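Side-chain contacts in U4/U6 snRNA-associated-splicing factor PRP24 (Saccharomyces cerevisiae, PDB 4N0T), which binds U6 snRNA, promotes its annealing with U4 snRNA and so serves as a recycling factor of the spliceosome in pre-mRNA splicing: residues Lys18-Asn21 with Gln22-Tyr26; Val25-Tyr28 with Phe29-Cys32; Ala56-Asp59 with Gly60-Ala64. All blocks are in the same frame, centred on the assembly; numbering follows the deposited sequence.

Interaction 1 (Lys18-Asn21 with Gln22-Tyr26); sequences KSYN and QNKVY
Lys24 reaches back from the first turn of helix 22-29 over Tyr20 and Ser19, and its side chain is easiest to follow from the root outward. CB sits over one face of the Tyr20 ring, 3.7 Å from the ring centroid and only 18° off the ring normal, a CH-pi contact displaced toward the rim. CG turns to the other neighbour, lying 3.3 Å from Asn21 OD1. CD returns to the ring and rests against CD1 and CE1 of Tyr20. CE then passes near the carbonyl of Ser19, and NZ ends in a weak, 3.4 Å hydrogen bond to Ser19 O. With CG anti to its carbonyl carbon (chi1 -67°) and every later torsion extended, the lysine runs back along the loop instead of down the helix. At the ring's edge, in its plane, Val25 CG2 packs 4.0 Å from Tyr20 CD2. A water joins the far end of the tyrosine to the helix, bonded to Tyr20 OH and donating to Lys24 O at 2.7 Å. Outside the contact, the carbonyl of Tyr20 takes a hydrogen bond from Arg49. Asn21 grips the backbone: its chi1 of 59° turns the amide over the start of the helix, where OD1 accepts from Lys24 N at 2.7 Å, nearly along the C=O axis. The main-chain O of the same residue accepts from Val25 N at 3.0 Å. The bond to Lys24 N is the asparagine N-cap, and that to Val25 N opens the regular i to i+4 series; together they start the first helix of an RNA recognition motif.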
loop_
_atom_site.group_PDB
_atom_site.type_symbol
_atom_site.label_atom_id
_atom_site.label_comp_id
_atom_site.label_asym_id
_atom_site.label_seq_id
_atom_site.Cartn_x
_atom_site.Cartn_y
_atom_site.Cartn_z
ATOM N N LYS A 18 -19.342 26.743 13.349
ATOM C CA LYS A 18 -18.258 27.060 12.412
ATOM C C LYS A 18 -16.903 27.210 13.109
ATOM O O LYS A 18 -15.860 26.814 12.577
ATOM C CB LYS A 18 -18.578 28.370 11.688
ATOM C CG LYS A 18 -18.835 28.234 10.200
ATOM C CD LYS A 18 -18.151 29.362 9.433
ATOM C CE LYS A 18 -16.665 29.081 9.245
ATOM N NZ LYS A 18 -16.444 28.011 8.228
ATOM N N SER A 19 -16.936 27.777 14.309
ATOM C CA SER A 19 -15.723 28.109 15.052
ATOM C C SER A 19 -15.083 26.910 15.739
ATOM O O SER A 19 -13.991 27.024 16.305
ATOM C CB SER A 19 -16.021 29.191 16.098
ATOM O OG SER A 19 -16.774 28.674 17.185
ATOM N N TYR A 20 -15.755 25.762 15.696
ATOM C CA TYR A 20 -15.262 24.595 16.416
ATOM C C TYR A 20 -14.091 23.901 15.722
ATOM O O TYR A 20 -14.184 23.466 14.568
ATOM C CB TYR A 20 -16.396 23.617 16.751
ATOM C CG TYR A 20 -16.707 23.611 18.231
ATOM C CD1 TYR A 20 -17.143 24.766 18.864
ATOM C CD2 TYR A 20 -16.544 22.463 18.998
ATOM C CE1 TYR A 20 -17.417 24.784 20.214
ATOM C CE2 TYR A 20 -16.819 22.471 20.359
ATOM C CZ TYR A 20 -17.252 23.641 20.957
ATOM O OH TYR A 20 -17.535 23.683 22.304
ATOM N N ASN A 21 -12.978 23.824 16.438
ATOM C CA ASN A 21 -11.803 23.115 15.959
ATOM C C ASN A 21 -11.623 21.787 16.681
ATOM O O ASN A 21 -12.351 21.468 17.624
ATOM C CB ASN A 21 -10.541 23.986 16.094
ATOM C CG ASN A 21 -10.268 24.426 17.528
ATOM O OD1 ASN A 21 -10.576 23.717 18.489
ATOM N ND2 ASN A 21 -9.672 25.606 17.674
ATOM N N GLN A 22 -10.637 21.029 16.229
ATOM C CA GLN A 22 -10.282 19.747 16.816
ATOM C C GLN A 22 -10.088 19.835 18.339
ATOM O O GLN A 22 -10.544 18.965 19.090
ATOM C CB GLN A 22 -9.006 19.281 16.130
ATOM C CG GLN A 22 -8.504 17.928 16.497
ATOM C CD GLN A 22 -7.277 17.586 15.691
ATOM O OE1 GLN A 22 -6.623 18.474 15.140
ATOM N NE2 GLN A 22 -6.961 16.304 15.601
ATOM N N ASN A 23 -9.425 20.897 18.791
ATOM C CA ASN A 23 -9.177 21.089 20.215
ATOM C C ASN A 23 -10.460 21.246 21.027
ATOM O O ASN A 23 -10.611 20.633 22.092
ATOM C CB ASN A 23 -8.275 22.306 20.439
ATOM C CG ASN A 23 -8.154 22.682 21.906
ATOM O OD1 ASN A 23 -7.910 21.831 22.764
ATOM N ND2 ASN A 23 -8.338 23.964 22.203
ATOM N N LYS A 24 -11.381 22.067 20.527
ATOM C CA LYS A 24 -12.637 22.310 21.231
ATOM C C LYS A 24 -13.488 21.048 21.249
ATOM O O LYS A 24 -14.230 20.802 22.202
ATOM C CB LYS A 24 -13.410 23.449 20.575
ATOM C CG LYS A 24 -12.733 24.802 20.696
ATOM C CD LYS A 24 -13.617 25.898 20.130
ATOM C CE LYS A 24 -12.925 27.247 20.184
ATOM N NZ LYS A 24 -13.718 28.278 19.455
ATOM N N VAL A 25 -13.382 20.255 20.187
ATOM C CA VAL A 25 -14.084 18.978 20.131
ATOM C C VAL A 25 -13.586 18.047 21.232
ATOM O O VAL A 25 -14.394 17.455 21.953
ATOM C CB VAL A 25 -13.970 18.335 18.739
ATOM C CG1 VAL A 25 -14.518 16.919 18.754
ATOM C CG2 VAL A 25 -14.717 19.194 17.722
ATOM N N TYR A 26 -12.262 17.943 21.375
ATOM C CA TYR A 26 -11.639 17.181 22.466
ATOM C C TYR A 26 -12.175 17.588 23.826
ATOM O O TYR A 26 -12.682 16.755 24.574
ATOM C CB TYR A 26 -10.123 17.391 22.480
ATOM C CG TYR A 26 -9.340 16.308 21.792
ATOM C CD1 TYR A 26 -9.103 15.091 22.417
ATOM C CD2 TYR A 26 -8.823 16.506 20.518
ATOM C CE1 TYR A 26 -8.385 14.094 21.784
ATOM C CE2 TYR A 26 -8.101 15.524 19.879
ATOM C CZ TYR A 26 -7.886 14.318 20.514
ATOM O OH TYR A 26 -7.168 13.336 19.867
HETATM O O HOH W 1 -15.108 22.809 23.857
#

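Interaction 2 (Val25-Tyr28 with Phe29-Cys32); sequences VYKY and FKHC
Tyr28 and Phe29 make an edge-to-face aromatic pair at the end of helix 22-29. The edge of the tyrosine points at the face of the phenylalanine, with the planes at 72° and the centroids 4.9 Å apart. CD2 of Tyr28 comes closest, 3.5 Å from Phe29 CE2 and offset toward the rim of that ring, with CE2 of the tyrosine behind it. Different first torsions go with this meeting of neighbouring rings: Tyr28 CG lies anti to its backbone N (chi1 -173°), whereas Phe29 CG stands anti to its carbonyl carbon (chi1 -74°). Apolar packing adds Val25 CG1, one turn back, against Phe29 CD2 at 4.0 Å. Val25 O lies near the plane of the phenylalanine ring, at its edge.

Among the backbone bonds, Phe29 N donates to Val25 O at 3.1 Å, the last regular helical link here. Tyr26 O then receives two weak bonds, from Phe29 N and from Lys30 N, as the helix gives out. Lys30 CB and CG pack against that same carbonyl oxygen. On the polar side Lys27 and Lys30 run side by side, with Lys30 NZ 3.9 Å from Lys27 CG; Lys27 NZ itself bonds to Asn23 OD1.

A serine in place of Phe29 would probably open a gap beneath the helix and leave the Tyr28 edge without the face it packs on.

Around the pair, Phe29 rests on Val13 of strand 10-16 and Ile53 of strand 49-55, Val25 also reaches strand 35-42, and Lys67, from the loop after helix 58-65, touches the side chains of both Tyr28 and Phe29.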
loop_
_atom_site.group_PDB
_atom_site.type_symbol
_atom_site.label_atom_id
_atom_site.label_comp_id
_atom_site.label_asym_id
_atom_site.label_seq_id
_atom_site.Cartn_x
_atom_site.Cartn_y
_atom_site.Cartn_z
ATOM N N VAL A 25 -13.382 20.255 20.187
ATOM C CA VAL A 25 -14.084 18.978 20.131
ATOM C C VAL A 25 -13.586 18.047 21.232
ATOM O O VAL A 25 -14.394 17.455 21.953
ATOM C CB VAL A 25 -13.970 18.335 18.739
ATOM C CG1 VAL A 25 -14.518 16.919 18.754
ATOM C CG2 VAL A 25 -14.717 19.194 17.722
ATOM N N TYR A 26 -12.262 17.943 21.375
ATOM C CA TYR A 26 -11.639 17.181 22.466
ATOM C C TYR A 26 -12.175 17.588 23.826
ATOM O O TYR A 26 -12.682 16.755 24.574
ATOM C CB TYR A 26 -10.123 17.391 22.480
ATOM C CG TYR A 26 -9.340 16.308 21.792
ATOM C CD1 TYR A 26 -9.103 15.091 22.417
ATOM C CD2 TYR A 26 -8.823 16.506 20.518
ATOM C CE1 TYR A 26 -8.385 14.094 21.784
ATOM C CE2 TYR A 26 -8.101 15.524 19.879
ATOM C CZ TYR A 26 -7.886 14.318 20.514
ATOM O OH TYR A 26 -7.168 13.336 19.867
ATOM N N LYS A 27 -12.054 18.874 24.144
ATOM C CA LYS A 27 -12.489 19.386 25.437
ATOM C C LYS A 27 -13.959 19.103 25.708
ATOM O O LYS A 27 -14.335 18.801 26.842
ATOM C CB LYS A 27 -12.209 20.889 25.549
ATOM C CG LYS A 27 -10.762 21.218 25.910
ATOM C CD LYS A 27 -10.530 22.726 26.043
ATOM C CE LYS A 27 -9.141 23.030 26.602
ATOM N NZ LYS A 27 -8.057 22.545 25.700
ATOM N N TYR A 28 -14.789 19.196 24.673
ATOM C CA TYR A 28 -16.215 18.941 24.845
ATOM C C TYR A 28 -16.490 17.468 25.167
ATOM O O TYR A 28 -17.374 17.161 25.967
ATOM C CB TYR A 28 -17.026 19.373 23.615
ATOM C CG TYR A 28 -18.521 19.276 23.842
ATOM C CD1 TYR A 28 -19.217 20.315 24.441
ATOM C CD2 TYR A 28 -19.233 18.137 23.477
ATOM C CE1 TYR A 28 -20.581 20.233 24.663
ATOM C CE2 TYR A 28 -20.603 18.046 23.700
ATOM C CZ TYR A 28 -21.265 19.101 24.292
ATOM O OH TYR A 28 -22.617 19.020 24.517
ATOM N N PHE A 29 -15.728 16.565 24.556
ATOM C CA PHE A 29 -16.029 15.134 24.655
ATOM C C PHE A 29 -15.064 14.323 25.526
ATOM O O PHE A 29 -15.298 13.135 25.760
ATOM C CB PHE A 29 -16.075 14.496 23.257
ATOM C CG PHE A 29 -17.303 14.844 22.459
ATOM C CD1 PHE A 29 -18.488 14.144 22.643
ATOM C CD2 PHE A 29 -17.267 15.856 21.510
ATOM C CE1 PHE A 29 -19.613 14.463 21.903
ATOM C CE2 PHE A 29 -18.389 16.167 20.764
ATOM C CZ PHE A 29 -19.557 15.473 20.961
ATOM N N LYS A 30 -13.975 14.925 25.991
ATOM C CA LYS A 30 -12.961 14.110 26.664
ATOM C C LYS A 30 -13.408 13.532 28.011
ATOM O O LYS A 30 -12.828 12.553 28.479
ATOM C CB LYS A 30 -11.590 14.805 26.739
ATOM C CG LYS A 30 -11.470 16.003 27.672
ATOM C CD LYS A 30 -10.083 16.636 27.477
ATOM C CE LYS A 30 -9.606 17.422 28.691
ATOM N NZ LYS A 30 -10.309 18.721 28.835
ATOM N N HIS A 31 -14.451 14.109 28.607
ATOM C CA HIS A 31 -15.062 13.518 29.804
ATOM C C HIS A 31 -15.847 12.238 29.482
ATOM O O HIS A 31 -16.126 11.435 30.379
ATOM C CB HIS A 31 -15.978 14.518 30.524
ATOM C CG HIS A 31 -15.253 15.603 31.264
ATOM N ND1 HIS A 31 -13.926 15.911 31.030
ATOM C CD2 HIS A 31 -15.671 16.452 32.227
ATOM C CE1 HIS A 31 -13.565 16.904 31.822
ATOM N NE2 HIS A 31 -14.603 17.254 32.559
ATOM N N CYS A 32 -16.209 12.045 28.214
ATOM C CA CYS A 32 -16.954 10.848 27.818
ATOM C C CYS A 32 -16.093 9.602 27.911
ATOM O O CYS A 32 -16.605 8.490 28.063
ATOM C CB CYS A 32 -17.474 10.969 26.386
ATOM S SG CYS A 32 -18.725 12.213 26.172
#

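Interaction 3 (Ala56-Asp59 with Gly60-Ala64); sequences ARYD and GALAA
The ring of Tyr58 meets Leu62 one turn further along helix 58-65, the second helix of this RNA recognition motif. The leucine arrives obliquely: CD1 comes to 3.7 Å from Tyr58 CE2, and CD2 reaches on toward CZ and OH. A chi1 of -168°, with CG across from the backbone N, carries the Tyr58 ring along the helix to Leu62, although CB starts away from that segment. Beyond the helix, the tyrosine also touches Leu8. Leu62 has a second neighbour in Asp59, whose OD1 lies 3.9 Å from Leu62 CD1, so the methyl meets the ring and, more loosely, the carboxylate from directions roughly at right angles.

Under these side chains run the backbone bonds of the helix start. Arg57 stands at the N-cap, and its carbonyl accepts from Gly60 N at 3.0 Å, the donor standing well above the carbonyl plane. A nearly straight bond of 2.9 Å follows, from Leu62 N to Tyr58 O, with an N-H...O angle of 164° and the donor in the carbonyl plane. It ties together the same two residues whose side chains meet. Asp59 O takes Ala63 N in the next i to i+4 link. Small side chains lie close to the chain here: Ala61 CB rests 3.4 Å from Tyr58 O, and Ala63 CB comes within 3.5 Å of Asp59 O.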
loop_
_atom_site.group_PDB
_atom_site.type_symbol
_atom_site.label_atom_id
_atom_site.label_comp_id
_atom_site.label_asym_id
_atom_site.label_seq_id
_atom_site.Cartn_x
_atom_site.Cartn_y
_atom_site.Cartn_z
ATOM N N ALA A 56 -11.425 5.284 22.546
ATOM C CA ALA A 56 -10.647 4.106 22.913
ATOM C C ALA A 56 -11.543 2.887 23.113
ATOM O O ALA A 56 -11.185 1.775 22.725
ATOM C CB ALA A 56 -9.845 4.379 24.168
ATOM N N ARG A 57 -12.703 3.096 23.728
ATOM C CA ARG A 57 -13.606 1.993 24.061
ATOM C C ARG A 57 -15.063 2.323 23.750
ATOM O O ARG A 57 -15.427 3.495 23.669
ATOM C CB ARG A 57 -13.459 1.620 25.545
ATOM C CG ARG A 57 -12.083 1.070 25.909
ATOM C CD ARG A 57 -11.988 0.710 27.386
ATOM N NE ARG A 57 -11.774 1.882 28.233
ATOM C CZ ARG A 57 -10.628 2.557 28.300
ATOM N NH1 ARG A 57 -9.587 2.189 27.557
ATOM N NH2 ARG A 57 -10.521 3.606 29.107
ATOM N N TYR A 58 -15.885 1.286 23.604
ATOM C CA TYR A 58 -17.293 1.441 23.235
ATOM C C TYR A 58 -18.084 2.311 24.210
ATOM O O TYR A 58 -18.977 3.060 23.794
ATOM C CB TYR A 58 -17.959 0.071 23.093
ATOM C CG TYR A 58 -19.323 0.112 22.447
ATOM C CD1 TYR A 58 -19.471 0.500 21.123
ATOM C CD2 TYR A 58 -20.465 -0.254 23.156
ATOM C CE1 TYR A 58 -20.716 0.535 20.525
ATOM C CE2 TYR A 58 -21.715 -0.224 22.560
ATOM C CZ TYR A 58 -21.830 0.171 21.246
ATOM O OH TYR A 58 -23.066 0.208 20.645
ATOM N N ASP A 59 -17.750 2.222 25.495
ATOM C CA ASP A 59 -18.414 3.022 26.521
ATOM C C ASP A 59 -18.236 4.516 26.287
ATOM O O ASP A 59 -19.108 5.310 26.651
ATOM C CB ASP A 59 -17.895 2.650 27.916
ATOM C CG ASP A 59 -18.547 1.389 28.467
ATOM O OD1 ASP A 59 -19.553 0.926 27.877
ATOM O OD2 ASP A 59 -18.060 0.869 29.498
ATOM N N GLY A 60 -17.105 4.898 25.692
ATOM C CA GLY A 60 -16.847 6.296 25.378
ATOM C C GLY A 60 -17.756 6.782 24.261
ATOM O O GLY A 60 -18.287 7.906 24.304
ATOM N N ALA A 61 -17.933 5.935 23.253
ATOM C CA ALA A 61 -18.856 6.227 22.155
ATOM C C ALA A 61 -20.283 6.340 22.678
ATOM O O ALA A 61 -21.032 7.228 22.278
ATOM C CB ALA A 61 -18.773 5.158 21.099
ATOM N N LEU A 62 -20.664 5.424 23.568
ATOM C CA LEU A 62 -21.989 5.497 24.187
ATOM C C LEU A 62 -22.181 6.806 24.929
ATOM O O LEU A 62 -23.218 7.460 24.800
ATOM C CB LEU A 62 -22.191 4.327 25.153
ATOM C CG LEU A 62 -22.352 2.962 24.490
ATOM C CD1 LEU A 62 -22.539 1.872 25.543
ATOM C CD2 LEU A 62 -23.519 2.979 23.512
ATOM N N ALA A 63 -21.183 7.189 25.715
ATOM C CA ALA A 63 -21.266 8.420 26.481
ATOM C C ALA A 63 -21.373 9.646 25.566
ATOM O O ALA A 63 -22.118 10.583 25.861
ATOM C CB ALA A 63 -20.068 8.546 27.397
ATOM N N ALA A 64 -20.630 9.638 24.461
ATOM C CA ALA A 64 -20.692 10.752 23.509
ATOM C C ALA A 64 -22.094 10.911 22.926
ATOM O O ALA A 64 -22.584 12.025 22.752
ATOM C CB ALA A 64 -19.676 10.558 22.393
#

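In the fold
All three contacts lie in the first RNA recognition motif, and none closes a long loop, since each joins consecutive segments. From the N terminus, interaction 1 turns the loop after strand 10-16 into helix 22-29. Interaction 2 overlaps it, sharing Val25 and Tyr26, and carries that helix to its end before strand 35-42. Interaction 3 comes later in series, where the chain leaves strand 49-55 for helix 58-65. Nothing nests or crosses. Interactions 1 and 3 do not touch, but 2 and 3 do: Phe29 and Cys32 pack on Ala63 and Ala64, joining the end of helix 22-29 and its following turn to helix 58-65.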